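Local coordinates for protein family 88 glycosyl hydrolase (Bacteroides thetaiotaomicron, PDB 5NOA) that probably acts as a family 88 unsaturated glycuronyl hydrolase in the breakdown of complex arabinogalactans such as gum arabic, whose rhamnose caps a polysaccharide lyase removes, at residues A[43-48]-A[75-80]; A[28-33]-A[374-379]; A[153-158]-A[186-191]. One frame throughout, in Å; residues are numbered along the deposited sequence.

Overall arrangement
The chain enters through helix 29-47, whose first turn forms half of contact 2 and whose last turn forms half of contact 1. Contact 1 closes a short loop that holds helix 56-72, joining the end of helix 29-47 to the start of helix 75-87. Contact 3 follows in series and closes another short loop, tying the loop before helix 160-176 to helix 180-196. The largest loop is that of contact 2, which brings the end of helix 358-377 back to the first turn and encloses both others. Contact 3 lies across the chain's centre from contacts 1 and 2. The helical layout fits the (alpha/alpha)6 barrel of the family.

Contact 1 of 3, residues A[43-48]-A[75-80]; sequences YWQTNH and PEYLEY
Gln45 lies across one face of the Tyr80 ring, its CG 3.6 Å from the ring centroid and almost exactly on the ring normal, a CH-pi contact. Its chain is extended beyond CG and slides past the tyrosine in the opposite direction, and the amide continues the stack, its plane only 14° from that of the ring, with Gln45 NE2 3.6 Å from Tyr80 CD2. On the other branch of the amide, Gln45 OE1 meets the edge of the Tyr77 ring, 3.5 Å from Tyr77 CD1, and here amide and ring planes are nearly perpendicular. The far end of Tyr80 makes the direct hydrogen bond of the contact: Tyr80 OH donates to His48 O at 2.6 Å, in the carbonyl plane and on a lone pair. Tyr80 CG stands anti to the backbone N (chi1 -165°), and the ring beyond it carries OH to the His48 carbonyl. A water donates to the same hydroxyl (2.7 Å from Tyr80 OH) and accepts from Trp44 NE1, bridging the two side chains.

A second shell surrounds these groups. His48 ND1 donates at 2.9 Å to Trp44 O, four residues earlier, and the imidazole lies over the indole. Gln45 NE2 is bonded to Tyr61 OH of helix 56-72, and the Tyr61 ring stacks on Trp44. Tyr77 OH bonds to His38 on helix 29-47.

The contact joins the C-terminal end of helix 29-47 to the start of helix 75-87, which are linked in sequence through helix 56-72. Tyr80 OH both donates and accepts, which should make its two bonds mutually reinforcing and would hold the hydroxyl in one rotation, while the amide of Gln45 lies flat on the aromatic face and its NE2 keeps the bond to Tyr61.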
loop_
_atom_site.group_PDB
_atom_site.type_symbol
_atom_site.label_atom_id
_atom_site.label_comp_id
_atom_site.label_asym_id
_atom_site.label_seq_id
_atom_site.Cartn_x
_atom_site.Cartn_y
_atom_site.Cartn_z
ATOM N N TYR A 43 -15.114 -8.852 -10.574
ATOM C CA TYR A 43 -15.993 -9.172 -9.443
ATOM C C TYR A 43 -16.208 -7.896 -8.612
ATOM O O TYR A 43 -17.336 -7.570 -8.218
ATOM C CB TYR A 43 -15.399 -10.311 -8.617
ATOM C CG TYR A 43 -16.180 -10.629 -7.390
ATOM C CD1 TYR A 43 -17.244 -11.505 -7.408
ATOM C CD2 TYR A 43 -15.867 -10.022 -6.190
ATOM C CE1 TYR A 43 -17.952 -11.794 -6.249
ATOM C CE2 TYR A 43 -16.572 -10.282 -5.033
ATOM C CZ TYR A 43 -17.619 -11.162 -5.069
ATOM O OH TYR A 43 -18.305 -11.411 -3.923
ATOM N N TRP A 44 -15.103 -7.227 -8.309
ATOM C CA TRP A 44 -15.211 -6.056 -7.452
ATOM C C TRP A 44 -16.091 -4.982 -8.115
ATOM O O TRP A 44 -17.015 -4.424 -7.510
ATOM C CB TRP A 44 -13.851 -5.492 -7.097
ATOM C CG TRP A 44 -13.991 -4.353 -6.213
ATOM C CD1 TRP A 44 -14.016 -3.029 -6.590
ATOM C CD2 TRP A 44 -14.241 -4.381 -4.836
ATOM N NE1 TRP A 44 -14.251 -2.241 -5.526
ATOM C CE2 TRP A 44 -14.361 -3.021 -4.411
ATOM C CE3 TRP A 44 -14.357 -5.390 -3.896
ATOM C CZ2 TRP A 44 -14.665 -2.674 -3.103
ATOM C CZ3 TRP A 44 -14.596 -5.010 -2.540
ATOM C CH2 TRP A 44 -14.740 -3.673 -2.189
ATOM N N GLN A 45 -15.794 -4.679 -9.367
ATOM C CA GLN A 45 -16.519 -3.586 -10.041
ATOM C C GLN A 45 -18.000 -3.914 -10.277
ATOM O O GLN A 45 -18.860 -3.047 -10.129
ATOM C CB GLN A 45 -15.805 -3.170 -11.313
ATOM C CG GLN A 45 -14.464 -2.537 -11.010
ATOM C CD GLN A 45 -13.650 -2.102 -12.211
ATOM O OE1 GLN A 45 -14.068 -2.253 -13.364
ATOM N NE2 GLN A 45 -12.453 -1.576 -11.952
ATOM N N THR A 46 -18.271 -5.192 -10.566
ATOM C CA THR A 46 -19.653 -5.647 -10.718
ATOM C C THR A 46 -20.450 -5.457 -9.448
ATOM O O THR A 46 -21.629 -5.095 -9.484
ATOM C CB THR A 46 -19.684 -7.135 -11.156
ATOM O OG1 THR A 46 -19.162 -7.202 -12.477
ATOM C CG2 THR A 46 -21.077 -7.721 -11.119
ATOM N N ASN A 47 -19.821 -5.746 -8.322
ATOM C CA ASN A 47 -20.502 -5.681 -7.050
ATOM C C ASN A 47 -20.507 -4.272 -6.418
ATOM O O ASN A 47 -21.177 -4.048 -5.429
ATOM C CB ASN A 47 -19.879 -6.743 -6.145
ATOM C CG ASN A 47 -20.376 -8.128 -6.493
ATOM O OD1 ASN A 47 -21.510 -8.432 -6.194
ATOM N ND2 ASN A 47 -19.567 -8.951 -7.160
ATOM N N HIS A 48 -19.765 -3.341 -7.024
ATOM C CA HIS A 48 -19.689 -1.940 -6.573
ATOM C C HIS A 48 -19.911 -0.962 -7.735
ATOM O O HIS A 48 -19.015 -0.220 -8.097
ATOM C CB HIS A 48 -18.376 -1.701 -5.855
ATOM C CG HIS A 48 -18.214 -2.580 -4.677
ATOM N ND1 HIS A 48 -17.715 -3.860 -4.756
ATOM C CD2 HIS A 48 -18.586 -2.393 -3.392
ATOM C CE1 HIS A 48 -17.752 -4.414 -3.557
ATOM N NE2 HIS A 48 -18.272 -3.543 -2.711
ATOM N N PRO A 75 -10.234 -0.751 -20.927
ATOM C CA PRO A 75 -10.797 0.596 -20.811
ATOM C C PRO A 75 -11.743 0.779 -19.645
ATOM O O PRO A 75 -11.783 1.852 -19.066
ATOM C CB PRO A 75 -11.545 0.804 -22.150
ATOM C CG PRO A 75 -10.985 -0.159 -23.065
ATOM C CD PRO A 75 -10.388 -1.285 -22.296
ATOM N N GLU A 76 -12.507 -0.247 -19.319
ATOM C CA GLU A 76 -13.428 -0.196 -18.214
ATOM C C GLU A 76 -12.727 0.147 -16.901
ATOM O O GLU A 76 -13.341 0.783 -16.022
ATOM C CB GLU A 76 -14.166 -1.531 -18.075
ATOM C CG GLU A 76 -15.145 -1.807 -19.200
ATOM C CD GLU A 76 -14.583 -2.545 -20.413
ATOM O OE1 GLU A 76 -13.344 -2.579 -20.668
ATOM O OE2 GLU A 76 -15.453 -3.084 -21.154
ATOM N N TYR A 77 -11.484 -0.274 -16.714
ATOM C CA TYR A 77 -10.792 0.036 -15.477
ATOM C C TYR A 77 -10.490 1.499 -15.346
ATOM O O TYR A 77 -10.697 2.099 -14.307
ATOM C CB TYR A 77 -9.524 -0.825 -15.318
ATOM C CG TYR A 77 -9.774 -2.332 -15.289
ATOM C CD1 TYR A 77 -11.020 -2.872 -15.069
ATOM C CD2 TYR A 77 -8.724 -3.207 -15.443
ATOM C CE1 TYR A 77 -11.230 -4.240 -15.046
ATOM C CE2 TYR A 77 -8.901 -4.584 -15.420
ATOM C CZ TYR A 77 -10.160 -5.106 -15.227
ATOM O OH TYR A 77 -10.350 -6.464 -15.232
ATOM N N LEU A 78 -10.030 2.090 -16.439
ATOM C CA LEU A 78 -9.782 3.540 -16.437
ATOM C C LEU A 78 -11.062 4.312 -16.153
ATOM O O LEU A 78 -11.086 5.231 -15.342
ATOM C CB LEU A 78 -9.179 3.969 -17.764
ATOM C CG LEU A 78 -8.917 5.470 -17.922
ATOM C CD1 LEU A 78 -7.970 5.960 -16.835
ATOM C CD2 LEU A 78 -8.348 5.751 -19.299
ATOM N N GLU A 79 -12.140 3.899 -16.807
ATOM C CA GLU A 79 -13.407 4.555 -16.597
ATOM C C GLU A 79 -13.892 4.482 -15.155
ATOM O O GLU A 79 -14.473 5.438 -14.640
ATOM C CB GLU A 79 -14.457 4.035 -17.580
ATOM C CG GLU A 79 -14.135 4.444 -19.027
ATOM C CD GLU A 79 -13.725 5.923 -19.209
ATOM O OE1 GLU A 79 -14.566 6.803 -18.896
ATOM O OE2 GLU A 79 -12.561 6.208 -19.677
ATOM N N TYR A 80 -13.641 3.369 -14.487
ATOM C CA TYR A 80 -14.072 3.194 -13.114
ATOM C C TYR A 80 -13.357 4.150 -12.171
ATOM O O TYR A 80 -13.984 4.777 -11.330
ATOM C CB TYR A 80 -13.843 1.738 -12.704
ATOM C CG TYR A 80 -14.557 1.336 -11.438
ATOM C CD1 TYR A 80 -15.887 0.998 -11.440
ATOM C CD2 TYR A 80 -13.870 1.244 -10.225
ATOM C CE1 TYR A 80 -16.551 0.632 -10.300
ATOM C CE2 TYR A 80 -14.517 0.854 -9.084
ATOM C CZ TYR A 80 -15.846 0.535 -9.132
ATOM O OH TYR A 80 -16.477 0.127 -7.967
HETATM O O HOH W 1 -15.431 0.677 -5.590
#

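Contact 2 of 3, residues A[28-33]-A[374-379]; sequences SSSAEV and YLESLI
Beside Leu375 and Glu376, which pack on Ser29 and Ser30, the carbonyl oxygen of Tyr374 is gripped twice from one residue: Ser377 OG donates to Tyr374 O at 2.7 Å, in the carbonyl plane and on a lone pair, and Ser377 N reaches the same Tyr374 O at 3.0 Å. Both donors belong to the residue three positions on, near the C-terminal end of helix 358-377, where it meets the first turn of helix 29-47. The meeting of the first and last long helices is consistent with closure of an (alpha/alpha)6 barrel, the fold of family 88.

Ser28 is the first modelled residue, and its OG accepts from Ala31 N at 3.0 Å, nearly straight (165°), an ST motif spanning Ser28 to Ala31 at the start of helix 29-47.

Between the two helix ends the packing is van der Waals contact over a small surface, with carbons of Leu375 and Glu376 set on the serines and the backbone. The backbones come close, Ser30 CA and Leu375 CA being 5.4 Å apart, where Ser30, a small residue, faces Leu375. Leu375 carries most of the contact. Its CD1 lies against the first turn of the opposite helix, 3.7 Å from Ser29 O, and also touches Val33 CG2 at 3.9 Å, the two side chains crossing at about a right angle. Val33 is the buried end of the contact: beyond Leu375 it packs on Ala368 and Val372 of helix 358-377 and on Trp321 of helix 310-328. Ser30 adds a second point, its CB 3.9 Å from Leu375 CB. Its OG sits in the crowded position between the backbone N and the carbonyl carbon (chi1 61°), beside the extended chain of Glu376, where Ser30 OG lies 3.6 Å from Glu376 CG.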
loop_
_atom_site.group_PDB
_atom_site.type_symbol
_atom_site.label_atom_id
_atom_site.label_comp_id
_atom_site.label_asym_id
_atom_site.label_seq_id
_atom_site.Cartn_x
_atom_site.Cartn_y
_atom_site.Cartn_z
ATOM N N SER A 28 -0.092 -20.226 -20.740
ATOM C CA SER A 28 1.119 -19.613 -20.134
ATOM C C SER A 28 0.856 -19.174 -18.692
ATOM O O SER A 28 -0.252 -18.756 -18.354
ATOM C CB SER A 28 1.621 -18.445 -20.989
ATOM O OG SER A 28 1.194 -17.172 -20.532
ATOM N N SER A 29 1.874 -19.270 -17.847
ATOM C CA SER A 29 1.726 -18.897 -16.464
ATOM C C SER A 29 1.258 -17.429 -16.355
ATOM O O SER A 29 0.395 -17.126 -15.538
ATOM C CB SER A 29 3.056 -19.062 -15.709
ATOM O OG SER A 29 3.579 -20.351 -15.792
ATOM N N SER A 30 1.852 -16.530 -17.149
ATOM C CA SER A 30 1.445 -15.124 -17.081
ATOM C C SER A 30 -0.003 -14.882 -17.490
ATOM O O SER A 30 -0.726 -14.137 -16.836
ATOM C CB SER A 30 2.395 -14.195 -17.825
ATOM O OG SER A 30 2.453 -14.500 -19.186
ATOM N N ALA A 31 -0.438 -15.558 -18.542
ATOM C CA ALA A 31 -1.837 -15.446 -18.961
ATOM C C ALA A 31 -2.828 -15.908 -17.913
ATOM O O ALA A 31 -3.917 -15.307 -17.773
ATOM C CB ALA A 31 -2.044 -16.217 -20.252
ATOM N N GLU A 32 -2.472 -16.936 -17.159
ATOM C CA GLU A 32 -3.339 -17.423 -16.094
ATOM C C GLU A 32 -3.487 -16.343 -15.030
ATOM O O GLU A 32 -4.566 -16.173 -14.471
ATOM C CB GLU A 32 -2.762 -18.683 -15.440
ATOM C CG GLU A 32 -2.845 -19.969 -16.232
ATOM C CD GLU A 32 -2.044 -21.103 -15.567
ATOM O OE1 GLU A 32 -1.339 -21.845 -16.275
ATOM O OE2 GLU A 32 -2.079 -21.222 -14.323
ATOM N N VAL A 33 -2.418 -15.616 -14.721
ATOM C CA VAL A 33 -2.516 -14.587 -13.694
ATOM C C VAL A 33 -3.280 -13.375 -14.244
ATOM O O VAL A 33 -4.072 -12.772 -13.522
ATOM C CB VAL A 33 -1.144 -14.181 -13.174
ATOM C CG1 VAL A 33 -1.269 -13.089 -12.126
ATOM C CG2 VAL A 33 -0.445 -15.393 -12.596
ATOM N N TYR A 374 6.944 -10.327 -13.565
ATOM C CA TYR A 374 7.980 -11.344 -13.327
ATOM C C TYR A 374 7.865 -12.513 -14.316
ATOM O O TYR A 374 8.858 -12.902 -14.954
ATOM C CB TYR A 374 7.868 -11.859 -11.883
ATOM C CG TYR A 374 8.636 -13.123 -11.668
ATOM C CD1 TYR A 374 10.018 -13.125 -11.740
ATOM C CD2 TYR A 374 7.987 -14.300 -11.403
ATOM C CE1 TYR A 374 10.737 -14.285 -11.566
ATOM C CE2 TYR A 374 8.700 -15.463 -11.214
ATOM C CZ TYR A 374 10.073 -15.451 -11.303
ATOM O OH TYR A 374 10.765 -16.648 -11.133
ATOM N N LEU A 375 6.674 -13.088 -14.454
ATOM C CA LEU A 375 6.516 -14.248 -15.311
ATOM C C LEU A 375 6.847 -13.940 -16.763
ATOM O O LEU A 375 7.388 -14.793 -17.455
ATOM C CB LEU A 375 5.122 -14.835 -15.170
ATOM C CG LEU A 375 4.803 -15.430 -13.810
ATOM C CD1 LEU A 375 3.319 -15.710 -13.741
ATOM C CD2 LEU A 375 5.634 -16.673 -13.494
ATOM N N GLU A 376 6.494 -12.738 -17.219
ATOM C CA GLU A 376 6.740 -12.389 -18.602
ATOM C C GLU A 376 8.227 -12.208 -18.897
ATOM O O GLU A 376 8.601 -12.245 -20.079
ATOM C CB GLU A 376 5.930 -11.146 -18.995
ATOM C CG GLU A 376 4.432 -11.439 -19.100
ATOM C CD GLU A 376 3.588 -10.305 -19.578
ATOM O OE1 GLU A 376 2.368 -10.538 -19.826
ATOM O OE2 GLU A 376 4.103 -9.186 -19.645
ATOM N N SER A 377 9.041 -12.015 -17.856
ATOM C CA SER A 377 10.535 -11.893 -17.979
ATOM C C SER A 377 11.182 -13.234 -18.266
ATOM O O SER A 377 12.300 -13.286 -18.715
ATOM C CB SER A 377 11.178 -11.310 -16.643
ATOM O OG SER A 377 11.375 -12.269 -15.494
ATOM N N LEU A 378 10.503 -14.333 -17.972
ATOM C CA LEU A 378 11.148 -15.641 -18.037
ATOM C C LEU A 378 11.262 -16.098 -19.526
ATOM O O LEU A 378 10.410 -15.802 -20.359
ATOM C CB LEU A 378 10.403 -16.687 -17.142
ATOM C CG LEU A 378 10.301 -16.262 -15.653
ATOM C CD1 LEU A 378 9.462 -17.296 -14.906
ATOM C CD2 LEU A 378 11.666 -16.139 -14.983
ATOM N N ILE A 379 12.266 -16.895 -19.830
ATOM C CA ILE A 379 12.411 -17.391 -21.233
ATOM C C ILE A 379 11.200 -18.246 -21.626
ATOM O O ILE A 379 10.781 -19.073 -20.860
ATOM C CB ILE A 379 13.663 -18.229 -21.390
ATOM C CG1 ILE A 379 14.916 -17.422 -21.111
ATOM C CG2 ILE A 379 13.770 -18.865 -22.776
ATOM C CD1 ILE A 379 15.188 -16.263 -22.087
#

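Contact 3 of 3, residues A[153-158]-A[186-191]; sequences NDYWWW and HEYLAY
Tyr188 is the bump and Trp156 the plate it presses on: Tyr188 CB sits over the six-membered ring of the indole, 3.4 Å from its centroid and 13° off the normal, a close CH-pi contact. From that point the tyrosine ring, with CG beside the backbone N (chi1 -61°), turns its own edge to the same indole face, at 71° between planes. Tyr155 completes the aromatic cluster. It runs alongside Tyr188, pointing the same way, and directs its edge at the Tyr188 face in an offset T-shaped pair, Tyr155 CD2 being 3.7 Å from Tyr188 CE1.

One turn on, Tyr191 offers a flat face to the loop backbone. Asp154 CA rests 3.7 Å from the Tyr191 ring centroid, and Asp154 CB touches Tyr191 CZ at 3.5 Å. Around this ring Asn153 O meets Tyr191 CB at 3.2 Å and Trp156 O lies in plane at the ring edge. The contact seats the loop between helices 135-149 and 160-176 on helix 180-196, and Trp156 also packs on Leu162 and Val165 of helix 160-176.

A water bridges loop and helix, donating to Asn153 O and Tyr188 O and accepting from Trp156 N; a second links Asn153 ND2 to Glu187 O. Direct packing is therefore mainly aromatic and the polar links run through water, whereas Trp156 O stays buried without a partner.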
loop_
_atom_site.group_PDB
_atom_site.type_symbol
_atom_site.label_atom_id
_atom_site.label_comp_id
_atom_site.label_asym_id
_atom_site.label_seq_id
_atom_site.Cartn_x
_atom_site.Cartn_y
_atom_site.Cartn_z
ATOM N N ASN A 153 6.861 18.328 11.393
ATOM C CA ASN A 153 7.499 17.166 10.754
ATOM C C ASN A 153 6.768 15.845 11.011
ATOM O O ASN A 153 7.260 14.814 10.597
ATOM C CB ASN A 153 8.978 17.029 11.177
ATOM C CG ASN A 153 9.143 16.508 12.582
ATOM O OD1 ASN A 153 8.271 16.678 13.419
ATOM N ND2 ASN A 153 10.276 15.878 12.861
ATOM N N ASP A 154 5.625 15.904 11.696
ATOM C CA ASP A 154 5.045 14.712 12.327
ATOM C C ASP A 154 3.717 14.277 11.665
ATOM O O ASP A 154 2.865 13.656 12.313
ATOM C CB ASP A 154 4.848 14.937 13.828
ATOM C CG ASP A 154 3.926 16.079 14.150
ATOM O OD1 ASP A 154 3.569 16.872 13.274
ATOM O OD2 ASP A 154 3.625 16.208 15.349
ATOM N N TYR A 155 3.577 14.583 10.389
ATOM C CA TYR A 155 2.382 14.214 9.645
ATOM C C TYR A 155 2.195 12.708 9.499
ATOM O O TYR A 155 1.063 12.274 9.348
ATOM C CB TYR A 155 2.361 14.885 8.258
ATOM C CG TYR A 155 2.116 16.376 8.363
ATOM C CD1 TYR A 155 0.845 16.836 8.647
ATOM C CD2 TYR A 155 3.150 17.310 8.255
ATOM C CE1 TYR A 155 0.602 18.183 8.827
ATOM C CE2 TYR A 155 2.881 18.671 8.391
ATOM C CZ TYR A 155 1.612 19.091 8.683
ATOM O OH TYR A 155 1.297 20.419 8.864
ATOM N N TRP A 156 3.288 11.945 9.447
ATOM C CA TRP A 156 3.228 10.491 9.191
ATOM C C TRP A 156 3.519 9.763 10.500
ATOM O O TRP A 156 4.639 9.298 10.776
ATOM C CB TRP A 156 4.161 10.067 8.070
ATOM C CG TRP A 156 3.859 10.730 6.761
ATOM C CD1 TRP A 156 2.733 11.450 6.438
ATOM C CD2 TRP A 156 4.721 10.805 5.607
ATOM N NE1 TRP A 156 2.861 11.968 5.172
ATOM C CE2 TRP A 156 4.057 11.573 4.635
ATOM C CE3 TRP A 156 6.003 10.289 5.292
ATOM C CZ2 TRP A 156 4.635 11.850 3.391
ATOM C CZ3 TRP A 156 6.543 10.562 4.106
ATOM C CH2 TRP A 156 5.876 11.325 3.158
ATOM N N TRP A 157 2.481 9.688 11.332
ATOM C CA TRP A 157 2.559 9.192 12.697
ATOM C C TRP A 157 2.046 7.760 12.877
ATOM O O TRP A 157 2.011 7.252 13.994
ATOM C CB TRP A 157 1.845 10.158 13.680
ATOM C CG TRP A 157 0.450 10.469 13.254
ATOM C CD1 TRP A 157 0.037 11.548 12.511
ATOM C CD2 TRP A 157 -0.737 9.702 13.522
ATOM N NE1 TRP A 157 -1.297 11.461 12.268
ATOM C CE2 TRP A 157 -1.808 10.368 12.904
ATOM C CE3 TRP A 157 -1.006 8.538 14.257
ATOM C CZ2 TRP A 157 -3.096 9.894 12.952
ATOM C CZ3 TRP A 157 -2.277 8.101 14.319
ATOM C CH2 TRP A 157 -3.311 8.754 13.661
ATOM N N TRP A 158 1.672 7.126 11.776
ATOM C CA TRP A 158 1.252 5.731 11.800
ATOM C C TRP A 158 1.790 5.087 10.526
ATOM O O TRP A 158 1.969 5.744 9.504
ATOM C CB TRP A 158 -0.284 5.616 11.925
ATOM C CG TRP A 158 -1.085 5.918 10.673
ATOM C CD1 TRP A 158 -1.849 5.023 10.002
ATOM C CD2 TRP A 158 -1.200 7.157 9.945
ATOM N NE1 TRP A 158 -2.423 5.598 8.916
ATOM C CE2 TRP A 158 -2.057 6.908 8.848
ATOM C CE3 TRP A 158 -0.709 8.462 10.118
ATOM C CZ2 TRP A 158 -2.334 7.845 7.896
ATOM C CZ3 TRP A 158 -1.022 9.424 9.170
ATOM C CH2 TRP A 158 -1.813 9.094 8.057
ATOM N N HIS A 186 11.583 13.097 2.468
ATOM C CA HIS A 186 12.620 12.641 3.390
ATOM C C HIS A 186 12.339 13.066 4.830
ATOM O O HIS A 186 12.472 12.257 5.754
ATOM C CB HIS A 186 13.956 13.164 2.946
ATOM C CG HIS A 186 15.065 12.663 3.774
ATOM N ND1 HIS A 186 15.640 13.420 4.758
ATOM C CD2 HIS A 186 15.658 11.448 3.830
ATOM C CE1 HIS A 186 16.574 12.712 5.368
ATOM N NE2 HIS A 186 16.597 11.503 4.830
ATOM N N GLU A 187 11.958 14.331 5.021
ATOM C CA GLU A 187 11.736 14.828 6.368
ATOM C C GLU A 187 10.598 14.061 7.055
ATOM O O GLU A 187 10.719 13.630 8.213
ATOM C CB GLU A 187 11.419 16.312 6.314
ATOM C CG GLU A 187 11.203 16.890 7.691
ATOM C CD GLU A 187 11.011 18.369 7.721
ATOM O OE1 GLU A 187 10.914 19.016 6.671
ATOM O OE2 GLU A 187 10.928 18.864 8.877
ATOM N N TYR A 188 9.509 13.851 6.337
ATOM C CA TYR A 188 8.361 13.171 6.931
ATOM C C TYR A 188 8.644 11.687 7.182
ATOM O O TYR A 188 8.197 11.135 8.194
ATOM C CB TYR A 188 7.095 13.371 6.094
ATOM C CG TYR A 188 6.625 14.810 5.926
ATOM C CD1 TYR A 188 6.959 15.820 6.811
ATOM C CD2 TYR A 188 5.853 15.138 4.820
ATOM C CE1 TYR A 188 6.469 17.121 6.617
ATOM C CE2 TYR A 188 5.416 16.408 4.597
ATOM C CZ TYR A 188 5.718 17.406 5.514
ATOM O OH TYR A 188 5.234 18.664 5.266
ATOM N N LEU A 189 9.357 11.029 6.277
ATOM C CA LEU A 189 9.699 9.627 6.489
ATOM C C LEU A 189 10.712 9.494 7.612
ATOM O O LEU A 189 10.623 8.574 8.421
ATOM C CB LEU A 189 10.245 9.027 5.222
ATOM C CG LEU A 189 10.764 7.589 5.338
ATOM C CD1 LEU A 189 9.693 6.649 5.799
ATOM C CD2 LEU A 189 11.319 7.118 4.020
ATOM N N ALA A 190 11.663 10.425 7.703
ATOM C CA ALA A 190 12.641 10.353 8.770
ATOM C C ALA A 190 11.938 10.403 10.122
ATOM O O ALA A 190 12.326 9.675 11.071
ATOM C CB ALA A 190 13.680 11.468 8.623
ATOM N N TYR A 191 10.903 11.234 10.254
ATOM C CA TYR A 191 10.123 11.262 11.486
ATOM C C TYR A 191 9.476 9.933 11.783
ATOM O O TYR A 191 9.635 9.366 12.843
ATOM C CB TYR A 191 9.018 12.312 11.401
ATOM C CG TYR A 191 8.115 12.246 12.583
ATOM C CD1 TYR A 191 8.515 12.810 13.772
ATOM C CD2 TYR A 191 6.901 11.563 12.546
ATOM C CE1 TYR A 191 7.741 12.727 14.910
ATOM C CE2 TYR A 191 6.110 11.476 13.661
ATOM C CZ TYR A 191 6.546 12.053 14.841
ATOM O OH TYR A 191 5.769 11.953 15.954
HETATM O O HOH W 2 6.031 12.673 9.368
HETATM O O HOH W 3 12.068 14.737 10.401
#